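Local atomic coordinates of uncharacterized protein (Bacteroides ovatus, PDB entry 4IRT), a protein that is of unknown function but, as a putative neuraminidase with a BNR repeat-like domain, probably acts on sialic acid-containing glycans. Residues E8-T20 against E34-L46. Residues are numbered along the deposited sequence; the frame is centred on the assembly and turned at random. Where two conformers were deposited one is given.
Sequences EVGKGYSCTSVNT and EQYISYYDNDGYL. With EDO (1,2-ethanediol), chain I.
The carbonyl oxygen Y40 O is gripped by two donors from residues 8-20: Y13 N at 3.0 Å, and N19 ND2 at 3.1 Å, which arrives in the carbonyl plane on a lone pair. The carboxamide of N19 also takes the N-H of that same residue, Y40 N reaching N19 OD1 at 2.9 Å in an almost straight bond (178°). One side chain thus reads both the N-H and the C=O of a single residue, a worked example of an amide bonding to backbone as the edge of a neighbouring strand would, and the paired bonds fix the rotation of the N19 carboxamide. Replacing N19 by alanine would remove that group and is likely to leave Y40 N without its acceptor and Y40 O with one donor fewer. V18 lies across the Y40 ring, CG2 3.8 Å from Y40 CE2, while the hydroxyl of that ring bonds to N74 O. With CG of Y39 wedged between backbone N and carbonyl carbon (chi1 58°), its ring slides past V9 in the opposite direction, CE1 4.0 Å from V9 CG1, and a water joins Y39 OH to K11 O. V9 and I37 meet tip to tip, CG2 to CD1 at 3.9 Å. Beyond, a second water links K11 O to N42 N. The contact joins two antiparallel sheets of a beta-propeller fold: strand 5-12, bulged at V9 and G10 opposite I403, pairs with 401-407, whereas strand 34-40 runs between 28-31 and 45-52, with Y40 packing against I76 of strand 76-80.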
ATOM      1  N   GLU A   8     -13.737 -16.383  -6.880  1.00 12.82           N
ATOM      2  CA  GLU A   8     -13.917 -15.542  -8.054  1.00 13.47           C
ATOM      3  C   GLU A   8     -14.709 -14.282  -7.713  1.00 13.40           C
ATOM      4  O   GLU A   8     -15.702 -14.336  -6.951  1.00 12.49           O
ATOM      5  CB  GLU A   8     -14.627 -16.297  -9.153  1.00 14.62           C
ATOM      6  CG  GLU A   8     -13.797 -17.351  -9.841  1.00 17.36           C
ATOM      7  CD  GLU A   8     -14.500 -17.947 -11.056  1.00 20.59           C
ATOM      8  OE1 GLU A   8     -15.703 -17.714 -11.222  1.00 19.67           O
ATOM      9  OE2 GLU A   8     -13.840 -18.647 -11.840  1.00 24.56           O
ATOM     10  N   VAL A   9     -14.263 -13.156  -8.280  1.00 12.69           N
ATOM     11  CA  VAL A   9     -14.992 -11.912  -8.210  1.00 12.66           C
ATOM     12  C   VAL A   9     -15.581 -11.573  -9.583  1.00 13.53           C
ATOM     13  O   VAL A   9     -16.807 -11.687  -9.818  1.00 13.71           O
ATOM     14  CB  VAL A   9     -14.096 -10.753  -7.720  1.00 12.41           C
ATOM     15  CG1 VAL A   9     -14.908  -9.473  -7.660  1.00 13.96           C
ATOM     16  CG2 VAL A   9     -13.468 -11.074  -6.385  1.00 13.22           C
ATOM     17  N   GLY A  10     -14.704 -11.206 -10.507  1.00 11.95           N
ATOM     18  CA  GLY A  10     -15.102 -10.869 -11.866  1.00 12.38           C
ATOM     19  C   GLY A  10     -13.890 -10.497 -12.706  1.00 12.17           C
ATOM     20  O   GLY A  10     -12.844 -10.210 -12.181  1.00 11.85           O
ATOM     21  N   LYS A  11     -14.047 -10.492 -14.019  1.00 13.31           N
ATOM     22  CA  LYS A  11     -12.944 -10.151 -14.893  1.00 13.02           C
ATOM     23  C   LYS A  11     -12.687  -8.653 -14.838  1.00 12.29           C
ATOM     24  O   LYS A  11     -13.628  -7.852 -14.731  1.00 12.52           O
ATOM     25  CB  LYS A  11     -13.235 -10.608 -16.308  1.00 15.42           C
ATOM     26  CG  LYS A  11     -13.241 -12.121 -16.407  1.00 21.05           C
ATOM     27  CD  LYS A  11     -13.432 -12.629 -17.819  1.00 23.92           C
ATOM     28  CE  LYS A  11     -13.220 -14.147 -17.860  1.00 33.36           C
ATOM     29  NZ  LYS A  11     -13.339 -14.748 -19.233  1.00 37.37           N
ATOM     30  N   GLY A  12     -11.416  -8.293 -14.925  1.00 10.19           N
ATOM     31  CA  GLY A  12     -11.000  -6.900 -14.860  1.00  9.94           C
ATOM     32  C   GLY A  12      -9.929  -6.600 -15.865  1.00  9.79           C
ATOM     33  O   GLY A  12      -9.337  -7.508 -16.438  1.00  9.04           O
ATOM     34  N   TYR A  13      -9.697  -5.314 -16.102  1.00  9.90           N
ATOM     35  CA  TYR A  13      -8.638  -4.890 -17.008  1.00 10.54           C
ATOM     36  C   TYR A  13      -7.299  -5.528 -16.648  1.00 10.29           C
ATOM     37  O   TYR A  13      -6.932  -5.495 -15.486  1.00 10.22           O
ATOM     38  CB  TYR A  13      -8.467  -3.389 -16.893  1.00 10.53           C
ATOM     39  CG  TYR A  13      -7.613  -2.770 -17.955  1.00 11.59           C
ATOM     40  CD1 TYR A  13      -8.044  -2.703 -19.274  1.00 12.34           C
ATOM     41  CD2 TYR A  13      -6.378  -2.205 -17.635  1.00 12.59           C
ATOM     42  CE1 TYR A  13      -7.260  -2.116 -20.260  1.00 13.47           C
ATOM     43  CE2 TYR A  13      -5.589  -1.608 -18.617  1.00 14.68           C
ATOM     44  CZ  TYR A  13      -6.041  -1.568 -19.922  1.00 14.36           C
ATOM     45  OH  TYR A  13      -5.271  -0.957 -20.879  1.00 17.99           O
ATOM     46  N   SER A  14      -6.579  -6.055 -17.647  1.00 10.07           N
ATOM     47  CA  SER A  14      -5.279  -6.703 -17.439  1.00 10.00           C
ATOM     48  C   SER A  14      -4.143  -6.194 -18.327  1.00 10.16           C
ATOM     49  O   SER A  14      -3.013  -6.711 -18.267  1.00 10.68           O
ATOM     50  CB  SER A  14      -5.422  -8.238 -17.619  1.00 10.09           C
ATOM     51  OG  SER A  14      -6.176  -8.800 -16.553  1.00 10.31           O
ATOM     52  N   CYS A  15      -4.401  -5.189 -19.158  1.00 10.70           N
ATOM     53  CA  CYS A  15      -3.377  -4.762 -20.115  1.00 12.27           C
ATOM     54  C   CYS A  15      -2.257  -3.947 -19.464  1.00 12.95           C
ATOM     55  O   CYS A  15      -1.158  -3.849 -20.025  1.00 14.53           O
ATOM     56  CB  CYS A  15      -3.995  -3.959 -21.256  1.00 13.62           C
ATOM     57  SG  CYS A  15      -5.164  -4.889 -22.287  1.00 15.44           S
ATOM     58  N   THR A  16      -2.561  -3.338 -18.314  1.00 11.83           N
ATOM     59  CA  THR A  16      -1.579  -2.755 -17.424  1.00 11.46           C
ATOM     60  C   THR A  16      -1.820  -3.312 -16.015  1.00 11.13           C
ATOM     61  O   THR A  16      -2.793  -4.008 -15.786  1.00 11.58           O
ATOM     62  CB  THR A  16      -1.681  -1.213 -17.325  1.00 11.38           C
ATOM     63  OG1 THR A  16      -2.859  -0.875 -16.572  1.00 10.53           O
ATOM     64  CG2 THR A  16      -1.692  -0.548 -18.706  1.00 12.39           C
ATOM     65  N   SER A  17      -0.942  -2.967 -15.076  1.00 10.23           N
ATOM     66  CA  SER A  17      -1.027  -3.407 -13.675  0.50 10.06           C
ATOM     67  C   SER A  17      -1.836  -2.466 -12.777  1.00  9.55           C
ATOM     68  O   SER A  17      -1.739  -2.556 -11.571  1.00 10.18           O
ATOM     69  CB  SER A  17       0.386  -3.542 -13.081  0.50  9.84           C
ATOM     70  OG  SER A  17       1.127  -2.348 -13.250  0.50  9.47           O
ATOM     71  N   VAL A  18      -2.649  -1.586 -13.368  1.00  9.67           N
ATOM     72  CA  VAL A  18      -3.396  -0.593 -12.609  1.00  9.00           C
ATOM     73  C   VAL A  18      -4.243  -1.172 -11.468  1.00  8.96           C
ATOM     74  O   VAL A  18      -4.366  -0.557 -10.381  1.00  8.77           O
ATOM     75  CB  VAL A  18      -4.212   0.353 -13.546  1.00  9.30           C
ATOM     76  CG1 VAL A  18      -5.411  -0.352 -14.151  1.00 10.00           C
ATOM     77  CG2 VAL A  18      -4.625   1.614 -12.790  1.00  9.63           C
ATOM     78  N   ASN A  19      -4.785  -2.373 -11.665  1.00  8.49           N
ATOM     79  CA  ASN A  19      -5.599  -2.988 -10.615  1.00  8.22           C
ATOM     80  C   ASN A  19      -4.780  -3.666  -9.540  1.00  8.22           C
ATOM     81  O   ASN A  19      -5.334  -4.024  -8.504  1.00  8.18           O
ATOM     82  CB  ASN A  19      -6.543  -4.031 -11.206  1.00  8.44           C
ATOM     83  CG  ASN A  19      -7.762  -3.438 -11.873  1.00  9.32           C
ATOM     84  OD1 ASN A  19      -8.221  -2.338 -11.555  1.00  9.15           O
ATOM     85  ND2 ASN A  19      -8.324  -4.196 -12.788  1.00  9.52           N
ATOM     86  N   THR A  20      -3.470  -3.846  -9.777  1.00  8.34           N
ATOM     87  CA  THR A  20      -2.642  -4.732  -8.958  1.00  8.77           C
ATOM     88  C   THR A  20      -1.281  -4.077  -8.574  1.00 10.49           C
ATOM     89  O   THR A  20      -0.217  -4.633  -8.826  1.00 11.42           O
ATOM     90  CB  THR A  20      -2.383  -6.054  -9.712  1.00  8.75           C
ATOM     91  OG1 THR A  20      -1.732  -5.768 -10.975  1.00  9.53           O
ATOM     92  CG2 THR A  20      -3.681  -6.803  -9.976  1.00  8.46           C
ATOM     93  N   GLU A  34     -18.814  -7.919   6.129  1.00 13.58           N
ATOM     94  CA  GLU A  34     -18.910  -7.673   4.680  1.00 14.12           C
ATOM     95  C   GLU A  34     -17.555  -7.274   4.164  1.00 13.36           C
ATOM     96  O   GLU A  34     -16.835  -6.542   4.823  1.00 14.40           O
ATOM     97  CB  GLU A  34     -19.904  -6.568   4.395  1.00 15.25           C
ATOM     98  CG  GLU A  34     -21.296  -7.057   4.733  1.00 18.87           C
ATOM     99  CD  GLU A  34     -22.402  -6.037   4.598  1.00 24.48           C
ATOM    100  OE1 GLU A  34     -22.159  -4.818   4.589  1.00 20.35           O
ATOM    101  OE2 GLU A  34     -23.555  -6.494   4.531  1.00 35.35           O
ATOM    102  N   GLN A  35     -17.211  -7.752   2.985  1.00 12.98           N
ATOM    103  CA  GLN A  35     -15.957  -7.367   2.360  1.00 11.74           C
ATOM    104  C   GLN A  35     -16.249  -6.640   1.057  1.00 11.07           C
ATOM    105  O   GLN A  35     -17.125  -7.058   0.285  1.00 12.31           O
ATOM    106  CB  GLN A  35     -15.138  -8.620   2.089  1.00 11.24           C
ATOM    107  CG  GLN A  35     -13.781  -8.389   1.491  1.00 11.78           C
ATOM    108  CD  GLN A  35     -13.064  -9.698   1.307  1.00 10.23           C
ATOM    109  OE1 GLN A  35     -13.474 -10.539   0.505  1.00 11.73           O
ATOM    110  NE2 GLN A  35     -12.008  -9.890   2.049  1.00 11.05           N
ATOM    111  N   TYR A  36     -15.504  -5.577   0.841  1.00 10.04           N
ATOM    112  CA  TYR A  36     -15.659  -4.682  -0.279  1.00 10.28           C
ATOM    113  C   TYR A  36     -14.424  -4.739  -1.136  1.00  9.87           C
ATOM    114  O   TYR A  36     -13.311  -4.904  -0.625  1.00  8.77           O
ATOM    115  CB  TYR A  36     -15.833  -3.240   0.207  1.00 10.80           C
ATOM    116  CG  TYR A  36     -17.102  -3.007   0.974  1.00 12.35           C
ATOM    117  CD1 TYR A  36     -17.188  -3.295   2.346  1.00 13.71           C
ATOM    118  CD2 TYR A  36     -18.228  -2.490   0.336  1.00 12.90           C
ATOM    119  CE1 TYR A  36     -18.371  -3.109   3.041  1.00 13.29           C
ATOM    120  CE2 TYR A  36     -19.394  -2.268   1.031  1.00 14.76           C
ATOM    121  CZ  TYR A  36     -19.462  -2.568   2.374  1.00 14.76           C
ATOM    122  OH  TYR A  36     -20.649  -2.357   3.040  1.00 15.47           O
ATOM    123  N   ILE A  37     -14.622  -4.567  -2.442  1.00  9.75           N
ATOM    124  CA  ILE A  37     -13.535  -4.631  -3.399  1.00  9.61           C
ATOM    125  C   ILE A  37     -13.764  -3.557  -4.449  1.00  9.87           C
ATOM    126  O   ILE A  37     -14.899  -3.084  -4.641  1.00 11.03           O
ATOM    127  CB  ILE A  37     -13.464  -6.043  -4.051  1.00  9.86           C
ATOM    128  CG1 ILE A  37     -12.106  -6.276  -4.730  1.00  9.49           C
ATOM    129  CG2 ILE A  37     -14.631  -6.270  -5.004  1.00 10.56           C
ATOM    130  CD1 ILE A  37     -11.934  -7.719  -5.172  1.00  9.88           C
ATOM    131  N   SER A  38     -12.699  -3.158  -5.130  1.00  8.81           N
ATOM    132  CA  SER A  38     -12.820  -2.184  -6.205  1.00  9.07           C
ATOM    133  C   SER A  38     -11.781  -2.504  -7.262  1.00  8.47           C
ATOM    134  O   SER A  38     -10.688  -2.955  -6.937  1.00  7.10           O
ATOM    135  CB  SER A  38     -12.621  -0.728  -5.688  1.00 10.05           C
ATOM    136  OG  SER A  38     -11.367  -0.531  -5.056  1.00 10.00           O
ATOM    137  N   TYR A  39     -12.146  -2.243  -8.507  1.00  8.50           N
ATOM    138  CA  TYR A  39     -11.266  -2.453  -9.644  1.00  8.80           C
ATOM    139  C   TYR A  39     -11.816  -1.761 -10.849  1.00  9.14           C
ATOM    140  O   TYR A  39     -12.976  -1.291 -10.840  1.00  9.70           O
ATOM    141  CB  TYR A  39     -11.101  -3.927  -9.951  1.00  8.38           C
ATOM    142  CG  TYR A  39     -12.370  -4.669 -10.236  1.00  9.62           C
ATOM    143  CD1 TYR A  39     -13.092  -5.261  -9.206  1.00  9.76           C
ATOM    144  CD2 TYR A  39     -12.816  -4.852 -11.552  1.00 10.36           C
ATOM    145  CE1 TYR A  39     -14.246  -5.996  -9.465  1.00 10.92           C
ATOM    146  CE2 TYR A  39     -13.967  -5.587 -11.815  1.00 11.48           C
ATOM    147  CZ  TYR A  39     -14.678  -6.127 -10.747  1.00 12.13           C
ATOM    148  OH  TYR A  39     -15.799  -6.870 -10.999  1.00 15.54           O
ATOM    149  N   TYR A  40     -10.972  -1.654 -11.889  1.00  9.10           N
ATOM    150  CA  TYR A  40     -11.441  -1.223 -13.192  1.00  9.21           C
ATOM    151  C   TYR A  40     -11.789  -2.426 -14.064  1.00  9.68           C
ATOM    152  O   TYR A  40     -10.997  -3.375 -14.168  1.00  9.12           O
ATOM    153  CB  TYR A  40     -10.371  -0.428 -13.898  1.00  9.77           C
ATOM    154  CG  TYR A  40      -9.972   0.897 -13.282  1.00  9.52           C
ATOM    155  CD1 TYR A  40     -10.826   1.984 -13.322  1.00 10.32           C
ATOM    156  CD2 TYR A  40      -8.696   1.083 -12.742  1.00  9.29           C
ATOM    157  CE1 TYR A  40     -10.461   3.195 -12.764  1.00 10.24           C
ATOM    158  CE2 TYR A  40      -8.305   2.294 -12.190  1.00  9.65           C
ATOM    159  CZ  TYR A  40      -9.188   3.371 -12.237  1.00 10.20           C
ATOM    160  OH  TYR A  40      -8.842   4.606 -11.714  1.00 11.13           O
ATOM    161  N   ASP A  41     -12.941  -2.363 -14.706  1.00 10.10           N
ATOM    162  CA  ASP A  41     -13.329  -3.361 -15.680  1.00 10.57           C
ATOM    163  C   ASP A  41     -12.616  -3.144 -17.018  1.00 10.76           C
ATOM    164  O   ASP A  41     -11.858  -2.199 -17.188  1.00 10.30           O
ATOM    165  CB  ASP A  41     -14.859  -3.474 -15.778  1.00 12.03           C
ATOM    166  CG  ASP A  41     -15.518  -2.364 -16.575  1.00 12.74           C
ATOM    167  OD1 ASP A  41     -14.851  -1.563 -17.273  1.00 12.29           O
ATOM    168  OD2 ASP A  41     -16.779  -2.300 -16.508  1.00 15.23           O
ATOM    169  N   ASN A  42     -12.812  -4.054 -17.961  1.00 10.71           N
ATOM    170  CA  ASN A  42     -12.069  -3.975 -19.210  1.00 12.06           C
ATOM    171  C   ASN A  42     -12.343  -2.735 -20.049  1.00 12.50           C
ATOM    172  O   ASN A  42     -11.542  -2.382 -20.920  1.00 12.26           O
ATOM    173  CB  ASN A  42     -12.322  -5.211 -20.083  1.00 13.38           C
ATOM    174  CG  ASN A  42     -11.172  -5.458 -21.059  1.00 15.33           C
ATOM    175  OD1 ASN A  42     -10.003  -5.439 -20.670  1.00 16.04           O
ATOM    176  ND2 ASN A  42     -11.502  -5.706 -22.308  1.00 16.34           N
ATOM    177  N   ASP A  43     -13.485  -2.103 -19.812  1.00 12.78           N
ATOM    178  CA  ASP A  43     -13.823  -0.836 -20.471  1.00 14.65           C
ATOM    179  C   ASP A  43     -13.320   0.411 -19.732  1.00 15.11           C
ATOM    180  O   ASP A  43     -13.593   1.560 -20.147  1.00 14.32           O
ATOM    181  CB  ASP A  43     -15.334  -0.748 -20.627  1.00 17.81           C
ATOM    182  CG  ASP A  43     -15.890  -1.867 -21.517  1.00 19.54           C
ATOM    183  OD1 ASP A  43     -15.260  -2.208 -22.532  1.00 20.91           O
ATOM    184  OD2 ASP A  43     -16.962  -2.387 -21.209  1.00 23.56           O
ATOM    185  N   GLY A  44     -12.632   0.209 -18.616  1.00 13.56           N
ATOM    186  CA  GLY A  44     -12.111   1.316 -17.865  1.00 13.77           C
ATOM    187  C   GLY A  44     -13.012   1.870 -16.784  1.00 13.41           C
ATOM    188  O   GLY A  44     -12.664   2.879 -16.163  1.00 12.02           O
ATOM    189  N   TYR A  45     -14.149   1.220 -16.543  1.00 13.33           N
ATOM    190  CA  TYR A  45     -15.069   1.671 -15.522  1.00 13.17           C
ATOM    191  C   TYR A  45     -14.647   1.181 -14.143  1.00 11.71           C
ATOM    192  O   TYR A  45     -14.228   0.039 -13.961  1.00 10.88           O
ATOM    193  CB  TYR A  45     -16.512   1.243 -15.812  1.00 13.59           C
ATOM    194  CG  TYR A  45     -17.187   2.042 -16.900  1.00 15.64           C
ATOM    195  CD1 TYR A  45     -16.954   1.756 -18.236  1.00 19.47           C
ATOM    196  CD2 TYR A  45     -18.049   3.085 -16.598  1.00 18.30           C
ATOM    197  CE1 TYR A  45     -17.570   2.481 -19.253  1.00 23.61           C
ATOM    198  CE2 TYR A  45     -18.658   3.823 -17.604  1.00 21.28           C
ATOM    199  CZ  TYR A  45     -18.412   3.511 -18.925  1.00 24.84           C
ATOM    200  OH  TYR A  45     -18.996   4.233 -19.940  1.00 28.06           O
ATOM    201  N   LEU A  46     -14.812   2.057 -13.160  1.00 11.20           N
ATOM    202  CA  LEU A  46     -14.612   1.715 -11.774  1.00 10.60           C
ATOM    203  C   LEU A  46     -15.784   0.860 -11.365  1.00 10.94           C
ATOM    204  O   LEU A  46     -16.933   1.307 -11.477  1.00 11.20           O
ATOM    205  CB  LEU A  46     -14.610   3.003 -10.933  1.00 10.93           C
ATOM    206  CG  LEU A  46     -14.827   2.881  -9.433  1.00 12.19           C
ATOM    207  CD1 LEU A  46     -13.717   2.065  -8.813  1.00 11.90           C
ATOM    208  CD2 LEU A  46     -14.870   4.250  -8.797  1.00 12.86           C
TER
HETATM  209  C1  EDO I 508      -9.319   0.796 -21.855  1.00 36.62           C
HETATM  210  O1  EDO I 508      -8.578   1.377 -22.927  1.00 38.78           O
HETATM  211  C2  EDO I 508     -10.663   0.325 -22.365  1.00 37.44           C
HETATM  212  O2  EDO I 508     -10.477  -0.963 -22.958  1.00 49.31           O
HETATM  213  O   HOH W   1     -14.030  -6.655 -17.329  1.00 13.79           O
HETATM  214  O   HOH W   2     -16.155  -7.798 -13.661  1.00 15.32           O
HETATM  215  O   HOH W   3      -7.614  -6.446 -20.338  1.00 10.45           O